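Local coordinates for protein VESB protease (Vibrio cholerae, PDB 4LK4) that is a secreted serine protease of the trypsin family that probably cleaves peptide bonds within other proteins outside the cell, at residues Ala86-Arg91 and Ile106-Gln111; Val158-Val163 and Phe185-Leu190; Leu248-Val253 and Phe268-Leu273. The protein carries 1 engineered substitution. All coordinates share one frame; numbering follows the deposited sequence.

Contact 1 of 3, residues Ala86-Arg91 and Ile106-Gln111; sequences AQKIYR and IVELAQ
The carboxylate of Glu108 is held at both oxygens by side chains of 86-91: Tyr90 binds OE1 and Gln87 binds OE2. The two strands are antiparallel neighbours in the six-stranded barrel of the trypsin fold, and a classic beta bulge interrupts their pairing here, with Gln87 and Lys88 both facing Glu108. Glu108 O therefore accepts two backbone bonds, from Gln87 N at 2.9 Å and, longer, from Lys88 N at 3.2 Å. CG of Glu108 stands anti to the backbone N (chi1 -178°), and the extended chain carries the carboxylate out over the face it shares with Lys88 and Tyr90, between the ends of Tyr90 and Gln87. The hydroxyl of Tyr90 donates to it from above the carboxylate plane, Tyr90 OH to Glu108 OE1 being 2.7 Å; OE1 lies at the edge of the ring, in its plane, while ring and carboxylate planes are 42° apart. The amide of Gln87 arrives on the anti side of the other oxygen, with Gln87 NE2 2.8 Å from Glu108 OE2. That oxygen lies close to the amide plane, although amide and carboxylate are turned 68° from each other. OE2 takes a second bond, from Ser249 OG of the Ig-like domain, so three bonds grip this buried carboxylate; Tyr90 OH is also hydrogen-bonded to the backbone N of Tyr250. Lys88 lies alongside Glu108, pointing the same way, and its CG passes 3.7 Å from Glu108 OE2. The amine is farther off, Lys88 NZ to Glu108 OE2 measuring 5.2 Å, but its charge could still favour the ionised acid. Ile89 and Val107 turn to the sheet's other face, where both touch Phe58. Near the bulge, Ala86 CB presses on Val107 CG1 at 3.6 Å.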
ATOM      1  N   ALA A  86     -10.469  -6.876   4.775  1.00 46.14           N
ATOM      2  CA  ALA A  86     -10.122  -5.779   3.912  1.00 46.99           C
ATOM      3  C   ALA A  86     -11.386  -5.379   3.152  1.00 50.19           C
ATOM      4  O   ALA A  86     -12.214  -6.243   2.815  1.00 51.10           O
ATOM      5  CB  ALA A  86      -9.035  -6.208   2.961  1.00 45.75           C
ATOM      6  N   GLN A  87     -11.578  -4.089   2.917  1.00 50.83           N
ATOM      7  CA  GLN A  87     -12.660  -3.697   2.032  1.00 54.16           C
ATOM      8  C   GLN A  87     -12.173  -2.943   0.806  1.00 53.67           C
ATOM      9  O   GLN A  87     -12.779  -3.088  -0.255  1.00 58.17           O
ATOM     10  CB  GLN A  87     -13.781  -2.950   2.764  1.00 57.95           C
ATOM     11  CG  GLN A  87     -13.596  -1.458   2.928  1.00 59.69           C
ATOM     12  CD  GLN A  87     -14.794  -0.797   3.605  1.00 62.80           C
ATOM     13  OE1 GLN A  87     -15.800  -1.456   3.901  1.00 62.95           O
ATOM     14  NE2 GLN A  87     -14.683   0.515   3.859  1.00 62.17           N
ATOM     15  N   LYS A  88     -11.096  -2.166   0.914  1.00 50.56           N
ATOM     16  CA  LYS A  88     -10.475  -1.579  -0.277  1.00 49.52           C
ATOM     17  C   LYS A  88      -8.953  -1.652  -0.255  1.00 46.62           C
ATOM     18  O   LYS A  88      -8.318  -1.634   0.794  1.00 46.57           O
ATOM     19  CB  LYS A  88     -10.930  -0.116  -0.448  1.00 51.77           C
ATOM     20  CG  LYS A  88     -12.411   0.072  -0.781  1.00 53.72           C
ATOM     21  CD  LYS A  88     -12.666  -0.031  -2.279  1.00 56.26           C
ATOM     22  CE  LYS A  88     -14.123  -0.363  -2.669  1.00 58.78           C
ATOM     23  NZ  LYS A  88     -15.176   0.207  -1.789  1.00 59.34           N
ATOM     24  N   ILE A  89      -8.376  -1.705  -1.437  1.00 45.33           N
ATOM     25  CA  ILE A  89      -6.956  -1.642  -1.630  1.00 44.72           C
ATOM     26  C   ILE A  89      -6.612  -0.446  -2.542  1.00 44.45           C
ATOM     27  O   ILE A  89      -7.241  -0.244  -3.571  1.00 44.74           O
ATOM     28  CB  ILE A  89      -6.437  -2.980  -2.178  1.00 45.68           C
ATOM     29  CG1 ILE A  89      -6.518  -4.031  -1.052  1.00 48.31           C
ATOM     30  CG2 ILE A  89      -4.969  -2.868  -2.595  1.00 45.01           C
ATOM     31  CD1 ILE A  89      -6.147  -5.451  -1.447  1.00 48.28           C
ATOM     32  N   TYR A  90      -5.647   0.368  -2.116  1.00 43.25           N
ATOM     33  CA  TYR A  90      -5.100   1.425  -2.954  1.00 44.99           C
ATOM     34  C   TYR A  90      -3.646   1.093  -3.226  1.00 44.81           C
ATOM     35  O   TYR A  90      -2.868   0.952  -2.296  1.00 45.86           O
ATOM     36  CB  TYR A  90      -5.234   2.804  -2.280  1.00 44.88           C
ATOM     37  CG  TYR A  90      -6.641   3.041  -1.829  1.00 46.16           C
ATOM     38  CD1 TYR A  90      -7.072   2.641  -0.583  1.00 46.47           C
ATOM     39  CD2 TYR A  90      -7.555   3.602  -2.669  1.00 47.31           C
ATOM     40  CE1 TYR A  90      -8.388   2.812  -0.189  1.00 47.47           C
ATOM     41  CE2 TYR A  90      -8.854   3.812  -2.276  1.00 48.92           C
ATOM     42  CZ  TYR A  90      -9.278   3.401  -1.039  1.00 48.93           C
ATOM     43  OH  TYR A  90     -10.611   3.598  -0.684  1.00 50.55           O
ATOM     44  N   ARG A  91      -3.285   0.924  -4.488  1.00 45.20           N
ATOM     45  CA  ARG A  91      -1.886   0.732  -4.839  1.00 45.33           C
ATOM     46  C   ARG A  91      -1.354   1.965  -5.510  1.00 45.22           C
ATOM     47  O   ARG A  91      -2.106   2.716  -6.108  1.00 46.68           O
ATOM     48  CB  ARG A  91      -1.757  -0.428  -5.804  1.00 47.51           C
ATOM     49  CG  ARG A  91      -2.284  -1.745  -5.264  1.00 48.03           C
ATOM     50  CD  ARG A  91      -2.527  -2.684  -6.432  1.00 51.80           C
ATOM     51  NE  ARG A  91      -1.487  -3.683  -6.514  1.00 54.93           N
ATOM     52  CZ  ARG A  91      -1.064  -4.286  -7.622  1.00 56.77           C
ATOM     53  NH1 ARG A  91      -1.549  -3.980  -8.824  1.00 56.80           N
ATOM     54  NH2 ARG A  91      -0.107  -5.208  -7.507  1.00 57.27           N
ATOM     55  N   ILE A 106      -2.073   0.646   0.367  1.00 39.07           N
ATOM     56  CA  ILE A 106      -2.855   0.821   1.588  1.00 39.83           C
ATOM     57  C   ILE A 106      -4.000  -0.185   1.565  1.00 40.06           C
ATOM     58  O   ILE A 106      -4.667  -0.335   0.551  1.00 39.59           O
ATOM     59  CB  ILE A 106      -3.486   2.235   1.672  1.00 40.88           C
ATOM     60  CG1 ILE A 106      -2.400   3.297   1.833  1.00 41.46           C
ATOM     61  CG2 ILE A 106      -4.506   2.333   2.802  1.00 40.68           C
ATOM     62  CD1 ILE A 106      -1.533   3.099   3.055  1.00 41.65           C
ATOM     63  N   VAL A 107      -4.211  -0.864   2.686  1.00 40.13           N
ATOM     64  CA  VAL A 107      -5.393  -1.681   2.843  1.00 41.26           C
ATOM     65  C   VAL A 107      -6.340  -0.917   3.751  1.00 42.91           C
ATOM     66  O   VAL A 107      -5.990  -0.594   4.875  1.00 42.87           O
ATOM     67  CB  VAL A 107      -5.062  -3.059   3.432  1.00 41.26           C
ATOM     68  CG1 VAL A 107      -6.308  -3.934   3.474  1.00 42.04           C
ATOM     69  CG2 VAL A 107      -3.966  -3.729   2.608  1.00 40.64           C
ATOM     70  N   GLU A 108      -7.520  -0.583   3.221  1.00 44.61           N
ATOM     71  CA  GLU A 108      -8.584   0.016   3.977  1.00 45.59           C
ATOM     72  C   GLU A 108      -9.402  -1.142   4.519  1.00 45.87           C
ATOM     73  O   GLU A 108      -9.765  -2.034   3.769  1.00 45.64           O
ATOM     74  CB  GLU A 108      -9.406   0.855   3.030  1.00 48.40           C
ATOM     75  CG  GLU A 108     -10.552   1.610   3.671  1.00 50.94           C
ATOM     76  CD  GLU A 108     -11.467   2.252   2.655  1.00 52.67           C
ATOM     77  OE1 GLU A 108     -11.021   3.231   2.008  1.00 52.93           O
ATOM     78  OE2 GLU A 108     -12.629   1.773   2.518  1.00 54.24           O
ATOM     79  N   LEU A 109      -9.664  -1.138   5.817  1.00 46.18           N
ATOM     80  CA  LEU A 109     -10.285  -2.259   6.510  1.00 46.49           C
ATOM     81  C   LEU A 109     -11.772  -2.057   6.663  1.00 48.78           C
ATOM     82  O   LEU A 109     -12.220  -0.934   6.727  1.00 50.70           O
ATOM     83  CB  LEU A 109      -9.695  -2.349   7.903  1.00 46.55           C
ATOM     84  CG  LEU A 109      -8.198  -2.599   7.946  1.00 45.50           C
ATOM     85  CD1 LEU A 109      -7.783  -2.945   9.368  1.00 45.72           C
ATOM     86  CD2 LEU A 109      -7.817  -3.737   7.011  1.00 44.57           C
ATOM     87  N   ALA A 110     -12.535  -3.133   6.774  1.00 49.96           N
ATOM     88  CA  ALA A 110     -14.003  -3.024   6.938  1.00 53.34           C
ATOM     89  C   ALA A 110     -14.441  -2.414   8.272  1.00 55.77           C
ATOM     90  O   ALA A 110     -15.601  -2.080   8.457  1.00 58.74           O
ATOM     91  CB  ALA A 110     -14.672  -4.382   6.749  1.00 53.07           C
ATOM     92  N   GLN A 111     -13.529  -2.275   9.212  1.00 57.56           N
ATOM     93  CA  GLN A 111     -13.833  -1.532  10.427  1.00 60.27           C
ATOM     94  C   GLN A 111     -12.536  -1.027  11.024  1.00 56.32           C
ATOM     95  O   GLN A 111     -11.469  -1.510  10.682  1.00 54.00           O
ATOM     96  CB  GLN A 111     -14.602  -2.414  11.419  1.00 64.87           C
ATOM     97  CG  GLN A 111     -14.120  -3.849  11.419  1.00 67.08           C
ATOM     98  CD  GLN A 111     -14.845  -4.757  12.399  1.00 71.65           C
ATOM     99  OE1 GLN A 111     -15.312  -4.328  13.459  1.00 75.19           O
ATOM    100  NE2 GLN A 111     -14.906  -6.041  12.053  1.00 72.40           N
TER

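Contact 2 of 3, residues Val158-Val163 and Phe185-Leu190; sequences VDVDLV and FCAARL
Val160 lays its two methyls over separate residues of the opposite strand: CG1 packs tightly on Arg189 CG at 3.3 Å, and CG2 meets Ala187 CB at 3.7 Å. Beyond them the Arg189 chain bends at chi3, and Val158 CG1 lies over one face of its guanidinium, offset toward the rim, 4.3 Å from Arg189 NH1. Toward the other end, Leu162 crosses Phe185 at about a right angle. Its CG is anti to the backbone N (chi1 -170°), and chi2 of 53° brings CD1 up to the ring, Leu162 CD1 to Phe185 CD1 being 3.5 Å. These are adjoining antiparallel strands of the second beta barrel of the trypsin fold, twisted strongly against each other. Cys186 ties its strand to helix 165-172 through the disulfide with Cys168, and Val163 packs its CB against the Cys186 CB. Asp161 and Ala188 form the hydrogen-bonded pair, 2.8 Å both from Asp161 N to Ala188 O and from Ala188 N to Asp161 O. Past it, Val163 N donates to Cys186 O at 3.1 Å, from above the carbonyl plane. The carboxylate of Asp161 forms a salt bridge with Arg10, and that of Asp159 bonds Thr136 OG1 and the backbone N of Ile11; these two acids thus hold Arg10 and Ile11, probably the activation-cleavage site, as in trypsin zymogens. Leu190 crosses Asp161 with its CD2 3.9 Å from Asp161 OD2. Two waters bridge the backbones at the ends of the pairing: one joins Val163 O to Cys186 N, and the other donates to Asp159 O while accepting from Leu190 N.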
ATOM      1  N   VAL A 158      14.927  -9.187  12.834  1.00 47.22           N
ATOM      2  CA  VAL A 158      16.360  -9.240  12.593  1.00 48.95           C
ATOM      3  C   VAL A 158      16.904  -7.835  12.343  1.00 49.21           C
ATOM      4  O   VAL A 158      16.200  -6.949  11.830  1.00 48.24           O
ATOM      5  CB  VAL A 158      16.682 -10.155  11.401  1.00 49.58           C
ATOM      6  CG1 VAL A 158      16.091  -9.603  10.116  1.00 48.53           C
ATOM      7  CG2 VAL A 158      18.187 -10.399  11.262  1.00 51.98           C
ATOM      8  N   ASP A 159      18.149  -7.613  12.706  1.00 51.55           N
ATOM      9  CA  ASP A 159      18.763  -6.334  12.428  1.00 52.19           C
ATOM     10  C   ASP A 159      19.474  -6.356  11.088  1.00 52.72           C
ATOM     11  O   ASP A 159      20.000  -7.374  10.663  1.00 53.89           O
ATOM     12  CB  ASP A 159      19.696  -5.920  13.552  1.00 54.79           C
ATOM     13  CG  ASP A 159      18.937  -5.335  14.752  1.00 55.76           C
ATOM     14  OD1 ASP A 159      17.749  -4.940  14.598  1.00 55.24           O
ATOM     15  OD2 ASP A 159      19.538  -5.230  15.844  1.00 58.59           O
ATOM     16  N   VAL A 160      19.436  -5.206  10.429  1.00 52.10           N
ATOM     17  CA  VAL A 160      20.089  -4.994   9.167  1.00 53.66           C
ATOM     18  C   VAL A 160      20.673  -3.604   9.206  1.00 54.26           C
ATOM     19  O   VAL A 160      20.180  -2.753   9.930  1.00 52.63           O
ATOM     20  CB  VAL A 160      19.081  -5.094   7.999  1.00 52.90           C
ATOM     21  CG1 VAL A 160      18.497  -6.484   7.921  1.00 53.23           C
ATOM     22  CG2 VAL A 160      17.955  -4.097   8.151  1.00 50.90           C
ATOM     23  N   ASP A 161      21.705  -3.373   8.410  1.00 46.09           N
ATOM     24  CA  ASP A 161      22.343  -2.037   8.294  1.00 48.04           C
ATOM     25  C   ASP A 161      21.961  -1.298   7.010  1.00 46.62           C
ATOM     26  O   ASP A 161      21.960  -1.885   5.924  1.00 47.91           O
ATOM     27  CB  ASP A 161      23.862  -2.182   8.302  1.00 51.64           C
ATOM     28  CG  ASP A 161      24.423  -2.467   9.678  1.00 55.19           C
ATOM     29  OD1 ASP A 161      23.650  -2.507  10.667  1.00 57.24           O
ATOM     30  OD2 ASP A 161      25.661  -2.647   9.773  1.00 59.47           O
ATOM     31  N   LEU A 162      21.697   0.000   7.119  1.00 46.20           N
ATOM     32  CA  LEU A 162      21.459   0.838   5.934  1.00 45.70           C
ATOM     33  C   LEU A 162      22.699   0.843   5.041  1.00 47.59           C
ATOM     34  O   LEU A 162      23.788   0.959   5.539  1.00 49.77           O
ATOM     35  CB  LEU A 162      21.093   2.258   6.350  1.00 45.53           C
ATOM     36  CG  LEU A 162      20.574   3.237   5.286  1.00 44.89           C
ATOM     37  CD1 LEU A 162      19.390   2.712   4.472  1.00 42.43           C
ATOM     38  CD2 LEU A 162      20.217   4.554   5.969  1.00 45.65           C
ATOM     39  N   VAL A 163      22.496   0.675   3.738  1.00 48.13           N
ATOM     40  CA  VAL A 163      23.530   0.671   2.704  1.00 50.13           C
ATOM     41  C   VAL A 163      23.567   2.023   1.957  1.00 51.72           C
ATOM     42  O   VAL A 163      22.547   2.691   1.860  1.00 48.83           O
ATOM     43  CB  VAL A 163      23.194  -0.436   1.677  1.00 49.00           C
ATOM     44  CG1 VAL A 163      24.174  -0.471   0.504  1.00 50.02           C
ATOM     45  CG2 VAL A 163      23.127  -1.795   2.357  1.00 49.12           C
ATOM     46  N   PHE A 185      15.248   1.899  -0.964  1.00 44.11           N
ATOM     47  CA  PHE A 185      16.633   1.822  -0.468  1.00 43.82           C
ATOM     48  C   PHE A 185      16.984   0.389  -0.084  1.00 44.22           C
ATOM     49  O   PHE A 185      16.117  -0.487  -0.056  1.00 44.18           O
ATOM     50  CB  PHE A 185      16.821   2.740   0.754  1.00 42.81           C
ATOM     51  CG  PHE A 185      16.047   2.314   1.972  1.00 40.67           C
ATOM     52  CD1 PHE A 185      16.573   1.406   2.863  1.00 40.06           C
ATOM     53  CD2 PHE A 185      14.792   2.835   2.229  1.00 39.71           C
ATOM     54  CE1 PHE A 185      15.867   1.046   4.000  1.00 39.11           C
ATOM     55  CE2 PHE A 185      14.068   2.442   3.330  1.00 38.49           C
ATOM     56  CZ  PHE A 185      14.613   1.553   4.222  1.00 38.68           C
ATOM     57  N   CYS A 186      18.247   0.187   0.258  1.00 45.81           N
ATOM     58  CA  CYS A 186      18.802  -1.108   0.560  1.00 46.88           C
ATOM     59  C   CYS A 186      19.281  -1.181   1.990  1.00 46.00           C
ATOM     60  O   CYS A 186      19.730  -0.194   2.564  1.00 45.38           O
ATOM     61  CB  CYS A 186      20.038  -1.360  -0.303  1.00 50.71           C
ATOM     62  SG  CYS A 186      19.698  -1.724  -2.024  1.00 54.47           S
ATOM     63  N   ALA A 187      19.259  -2.385   2.530  1.00 45.18           N
ATOM     64  CA  ALA A 187      19.837  -2.636   3.821  1.00 45.74           C
ATOM     65  C   ALA A 187      20.352  -4.045   3.828  1.00 47.22           C
ATOM     66  O   ALA A 187      19.803  -4.932   3.172  1.00 46.79           O
ATOM     67  CB  ALA A 187      18.795  -2.459   4.891  1.00 45.15           C
ATOM     68  N   ALA A 188      21.401  -4.257   4.598  1.00 48.60           N
ATOM     69  CA  ALA A 188      22.127  -5.504   4.551  1.00 50.66           C
ATOM     70  C   ALA A 188      22.025  -6.267   5.833  1.00 51.84           C
ATOM     71  O   ALA A 188      22.154  -5.716   6.931  1.00 50.81           O
ATOM     72  CB  ALA A 188      23.591  -5.237   4.235  1.00 52.09           C
ATOM     73  N   ARG A 189      21.828  -7.561   5.672  1.00 54.95           N
ATOM     74  CA  ARG A 189      21.932  -8.482   6.784  1.00 58.73           C
ATOM     75  C   ARG A 189      23.350  -8.776   7.141  1.00 62.86           C
ATOM     76  O   ARG A 189      24.246  -8.616   6.324  1.00 66.76           O
ATOM     77  CB  ARG A 189      21.160  -9.731   6.485  1.00 60.11           C
ATOM     78  CG  ARG A 189      19.724  -9.351   6.738  1.00 58.53           C
ATOM     79  CD  ARG A 189      18.760 -10.388   6.324  1.00 60.30           C
ATOM     80  NE  ARG A 189      18.910 -11.584   7.134  1.00 63.15           N
ATOM     81  CZ  ARG A 189      17.922 -12.427   7.322  1.00 63.44           C
ATOM     82  NH1 ARG A 189      16.733 -12.134   6.756  1.00 62.01           N
ATOM     83  NH2 ARG A 189      18.120 -13.532   8.046  1.00 65.47           N
ATOM     84  N   LEU A 190      23.565  -9.170   8.383  1.00 64.30           N
ATOM     85  CA  LEU A 190      24.912  -9.305   8.871  1.00 67.52           C
ATOM     86  C   LEU A 190      25.446 -10.722   8.707  1.00 70.70           C
ATOM     87  O   LEU A 190      26.540 -10.968   9.126  1.00 72.09           O
ATOM     88  CB  LEU A 190      24.996  -8.827  10.316  1.00 68.63           C
ATOM     89  CG  LEU A 190      24.217  -7.527  10.596  1.00 66.07           C
ATOM     90  CD1 LEU A 190      24.293  -7.158  12.076  1.00 68.22           C
ATOM     91  CD2 LEU A 190      24.704  -6.383   9.736  1.00 64.46           C
TER
HETATM   92  O   HOH W   1      21.352  -9.484   9.806  1.00 49.42           O
HETATM   93  O   HOH W   2      20.424   2.137  -0.009  1.00 44.97           O

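Contact 3 of 3, residues Leu248-Val253 and Phe268-Leu273; sequences LSYDQV and FTYTNL
Tyr250 has chi1 at 64°, which sets CG between its backbone N and carbonyl carbon, whereas Tyr270, with chi1 at -58°, holds CG beside the backbone N. Both residues point to one face of the sheet, and there the ring planes are only 18° apart but slid past each other, with centroids 5.6 Å apart and little overlap. The close approach is Tyr250 CB to Tyr270 CD2, 3.3 Å, so the CB of Tyr250, more than its ring, comes nearest, obliquely to the Tyr270 ring. The strands form the hairpin 248-258 and 262-272 of the Ig-like domain. In it Ser249 and Thr271 are the hydrogen-bonded pair, Thr271 N reaching Ser249 O at 2.7 Å. Where strand 248-250 gives way to loop, Asp251 keeps the pairing going: its backbone N donates to Thr269 O at 3.1 Å, and its side chain takes the return bond, Thr269 N to Asp251 OD2 at 2.7 Å, on the anti side of the carboxylate. Phe268 turns its ring edge to the same residue, with CD2 3.4 Å from Asp251 O. That carbonyl is also hydrogen-bonded to Ser344 OG, which bonds the Tyr270 OH as well. On the other face, turned toward the protease barrel, Ser249 CB meets Leu273 CD1 at 3.8 Å.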
ATOM      1  N   LEU A 248     -11.711   8.974   2.555  1.00 58.82           N
ATOM      2  CA  LEU A 248     -12.459   8.987   1.312  1.00 58.10           C
ATOM      3  C   LEU A 248     -12.227   7.610   0.713  1.00 55.48           C
ATOM      4  O   LEU A 248     -11.138   7.313   0.231  1.00 51.95           O
ATOM      5  CB  LEU A 248     -11.932  10.085   0.378  1.00 58.02           C
ATOM      6  CG  LEU A 248     -12.516  10.148  -1.036  1.00 58.96           C
ATOM      7  CD1 LEU A 248     -14.035  10.199  -0.958  1.00 61.60           C
ATOM      8  CD2 LEU A 248     -11.974  11.333  -1.837  1.00 58.85           C
ATOM      9  N   SER A 249     -13.248   6.768   0.780  1.00 55.94           N
ATOM     10  CA  SER A 249     -13.159   5.409   0.278  1.00 54.75           C
ATOM     11  C   SER A 249     -13.726   5.281  -1.130  1.00 55.66           C
ATOM     12  O   SER A 249     -14.883   5.637  -1.400  1.00 59.10           O
ATOM     13  CB  SER A 249     -13.908   4.455   1.189  1.00 55.24           C
ATOM     14  OG  SER A 249     -13.877   3.150   0.659  1.00 54.64           O
ATOM     15  N   TYR A 250     -12.932   4.711  -2.019  1.00 54.16           N
ATOM     16  CA  TYR A 250     -13.362   4.543  -3.383  1.00 54.04           C
ATOM     17  C   TYR A 250     -12.687   3.404  -4.164  1.00 52.62           C
ATOM     18  O   TYR A 250     -11.628   2.894  -3.787  1.00 50.46           O
ATOM     19  CB  TYR A 250     -13.130   5.852  -4.101  1.00 54.15           C
ATOM     20  CG  TYR A 250     -11.687   6.257  -4.213  1.00 52.33           C
ATOM     21  CD1 TYR A 250     -11.018   6.854  -3.139  1.00 52.68           C
ATOM     22  CD2 TYR A 250     -10.984   6.053  -5.389  1.00 51.12           C
ATOM     23  CE1 TYR A 250      -9.683   7.239  -3.240  1.00 50.61           C
ATOM     24  CE2 TYR A 250      -9.648   6.422  -5.502  1.00 50.79           C
ATOM     25  CZ  TYR A 250      -8.996   7.023  -4.425  1.00 50.22           C
ATOM     26  OH  TYR A 250      -7.678   7.432  -4.563  1.00 49.15           O
ATOM     27  N   ASP A 251     -13.322   3.045  -5.277  1.00 53.58           N
ATOM     28  CA  ASP A 251     -12.755   2.119  -6.258  1.00 52.51           C
ATOM     29  C   ASP A 251     -11.625   2.824  -7.002  1.00 51.90           C
ATOM     30  O   ASP A 251     -11.852   3.822  -7.730  1.00 53.80           O
ATOM     31  CB  ASP A 251     -13.831   1.665  -7.265  1.00 53.68           C
ATOM     32  CG  ASP A 251     -15.059   1.066  -6.590  1.00 55.11           C
ATOM     33  OD1 ASP A 251     -14.884   0.083  -5.852  1.00 55.96           O
ATOM     34  OD2 ASP A 251     -16.191   1.559  -6.793  1.00 57.28           O
ATOM     35  N   GLN A 252     -10.414   2.313  -6.837  1.00 49.94           N
ATOM     36  CA  GLN A 252      -9.255   2.935  -7.446  1.00 49.61           C
ATOM     37  C   GLN A 252      -9.061   2.490  -8.892  1.00 50.66           C
ATOM     38  O   GLN A 252      -9.013   3.314  -9.786  1.00 51.48           O
ATOM     39  CB  GLN A 252      -8.004   2.601  -6.660  1.00 47.43           C
ATOM     40  CG  GLN A 252      -6.831   3.524  -6.963  1.00 45.70           C
ATOM     41  CD  GLN A 252      -5.505   2.952  -6.462  1.00 43.42           C
ATOM     42  OE1 GLN A 252      -5.353   1.748  -6.294  1.00 41.15           O
ATOM     43  NE2 GLN A 252      -4.536   3.825  -6.254  1.00 42.56           N
ATOM     44  N   VAL A 253      -8.958   1.187  -9.117  1.00 51.37           N
ATOM     45  CA  VAL A 253      -8.522   0.676 -10.410  1.00 52.21           C
ATOM     46  C   VAL A 253      -9.542  -0.324 -10.855  1.00 53.80           C
ATOM     47  O   VAL A 253      -9.790  -1.305 -10.178  1.00 57.49           O
ATOM     48  CB  VAL A 253      -7.145  -0.045 -10.344  1.00 50.19           C
ATOM     49  CG1 VAL A 253      -6.765  -0.624 -11.697  1.00 51.49           C
ATOM     50  CG2 VAL A 253      -6.057   0.904  -9.911  1.00 49.40           C
ATOM     51  N   PHE A 268     -17.722   3.519 -10.820  1.00 58.96           N
ATOM     52  CA  PHE A 268     -16.762   3.735  -9.727  1.00 55.60           C
ATOM     53  C   PHE A 268     -17.470   4.429  -8.568  1.00 55.73           C
ATOM     54  O   PHE A 268     -18.156   5.417  -8.784  1.00 56.06           O
ATOM     55  CB  PHE A 268     -15.623   4.641 -10.172  1.00 53.68           C
ATOM     56  CG  PHE A 268     -14.664   4.004 -11.110  1.00 53.15           C
ATOM     57  CD1 PHE A 268     -14.955   3.896 -12.429  1.00 55.03           C
ATOM     58  CD2 PHE A 268     -13.452   3.534 -10.663  1.00 52.94           C
ATOM     59  CE1 PHE A 268     -14.061   3.330 -13.310  1.00 55.14           C
ATOM     60  CE2 PHE A 268     -12.552   2.960 -11.537  1.00 52.76           C
ATOM     61  CZ  PHE A 268     -12.857   2.878 -12.872  1.00 53.55           C
ATOM     62  N   THR A 269     -17.292   3.944  -7.343  1.00 55.76           N
ATOM     63  CA  THR A 269     -17.996   4.533  -6.209  1.00 57.95           C
ATOM     64  C   THR A 269     -17.058   5.208  -5.224  1.00 56.81           C
ATOM     65  O   THR A 269     -15.971   4.700  -4.925  1.00 57.76           O
ATOM     66  CB  THR A 269     -18.878   3.501  -5.511  1.00 60.14           C
ATOM     67  OG1 THR A 269     -19.813   2.999  -6.469  1.00 64.76           O
ATOM     68  CG2 THR A 269     -19.645   4.114  -4.350  1.00 61.34           C
ATOM     69  N   TYR A 270     -17.510   6.370  -4.752  1.00 59.17           N
ATOM     70  CA  TYR A 270     -16.774   7.297  -3.886  1.00 58.93           C
ATOM     71  C   TYR A 270     -17.633   7.524  -2.645  1.00 61.54           C
ATOM     72  O   TYR A 270     -18.814   7.869  -2.758  1.00 68.03           O
ATOM     73  CB  TYR A 270     -16.504   8.614  -4.639  1.00 58.92           C
ATOM     74  CG  TYR A 270     -15.720   8.347  -5.900  1.00 57.98           C
ATOM     75  CD1 TYR A 270     -16.370   8.027  -7.093  1.00 58.56           C
ATOM     76  CD2 TYR A 270     -14.332   8.327  -5.882  1.00 54.54           C
ATOM     77  CE1 TYR A 270     -15.655   7.713  -8.239  1.00 57.41           C
ATOM     78  CE2 TYR A 270     -13.611   8.027  -7.023  1.00 54.08           C
ATOM     79  CZ  TYR A 270     -14.276   7.707  -8.198  1.00 55.82           C
ATOM     80  OH  TYR A 270     -13.559   7.376  -9.327  1.00 55.82           O
ATOM     81  N   THR A 271     -17.049   7.308  -1.470  1.00 59.85           N
ATOM     82  CA  THR A 271     -17.780   7.336  -0.211  1.00 61.46           C
ATOM     83  C   THR A 271     -17.033   8.139   0.853  1.00 61.34           C
ATOM     84  O   THR A 271     -15.839   7.914   1.090  1.00 60.47           O
ATOM     85  CB  THR A 271     -17.948   5.913   0.314  1.00 61.93           C
ATOM     86  OG1 THR A 271     -18.432   5.081  -0.740  1.00 63.49           O
ATOM     87  CG2 THR A 271     -18.912   5.879   1.478  1.00 65.02           C
ATOM     88  N   ASN A 272     -17.736   9.055   1.507  1.00 62.99           N
ATOM     89  CA  ASN A 272     -17.151   9.865   2.562  1.00 64.13           C
ATOM     90  C   ASN A 272     -17.265   9.169   3.910  1.00 66.63           C
ATOM     91  O   ASN A 272     -18.367   9.075   4.460  1.00 70.74           O
ATOM     92  CB  ASN A 272     -17.860  11.200   2.645  1.00 67.83           C
ATOM     93  CG  ASN A 272     -17.332  12.084   3.750  1.00 69.48           C
ATOM     94  OD1 ASN A 272     -16.147  12.049   4.075  1.00 69.33           O
ATOM     95  ND2 ASN A 272     -18.211  12.916   4.314  1.00 73.37           N
ATOM     96  N   LEU A 273     -16.132   8.705   4.441  1.00 63.55           N
ATOM     97  CA  LEU A 273     -16.094   8.138   5.770  1.00 66.35           C
ATOM     98  C   LEU A 273     -15.753   9.176   6.845  1.00 69.58           C
ATOM     99  O   LEU A 273     -15.689   8.818   8.021  1.00 70.81           O
ATOM    100  CB  LEU A 273     -15.083   6.988   5.828  1.00 64.67           C
ATOM    101  CG  LEU A 273     -15.316   5.838   4.843  1.00 63.26           C
ATOM    102  CD1 LEU A 273     -14.241   4.781   4.965  1.00 62.09           C
ATOM    103  CD2 LEU A 273     -16.680   5.218   5.055  1.00 66.07           C
TER

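Overall arrangement
All three contacts are largely buried antiparallel strand pairs, but they serve different parts of the fold. Contact 1 belongs to the six-stranded barrel, near the chain's centre, and contact 2 to the other barrel of the protease, far out; their centres are about 29 Å apart and they do not touch. Contact 3 lies in the Ig-like domain, across the chain's centre from contact 2, yet its centre is only about 11 Å from that of contact 1. These two meet directly: Gln252 bonds the carbonyl of Arg91, and the Tyr250 and Tyr90 rings meet. Contact 1 is polar toward the Ig-like domain and apolar behind, contact 2 mainly aliphatic with water at its ends, contact 3 aromatic on one face and polar on the other.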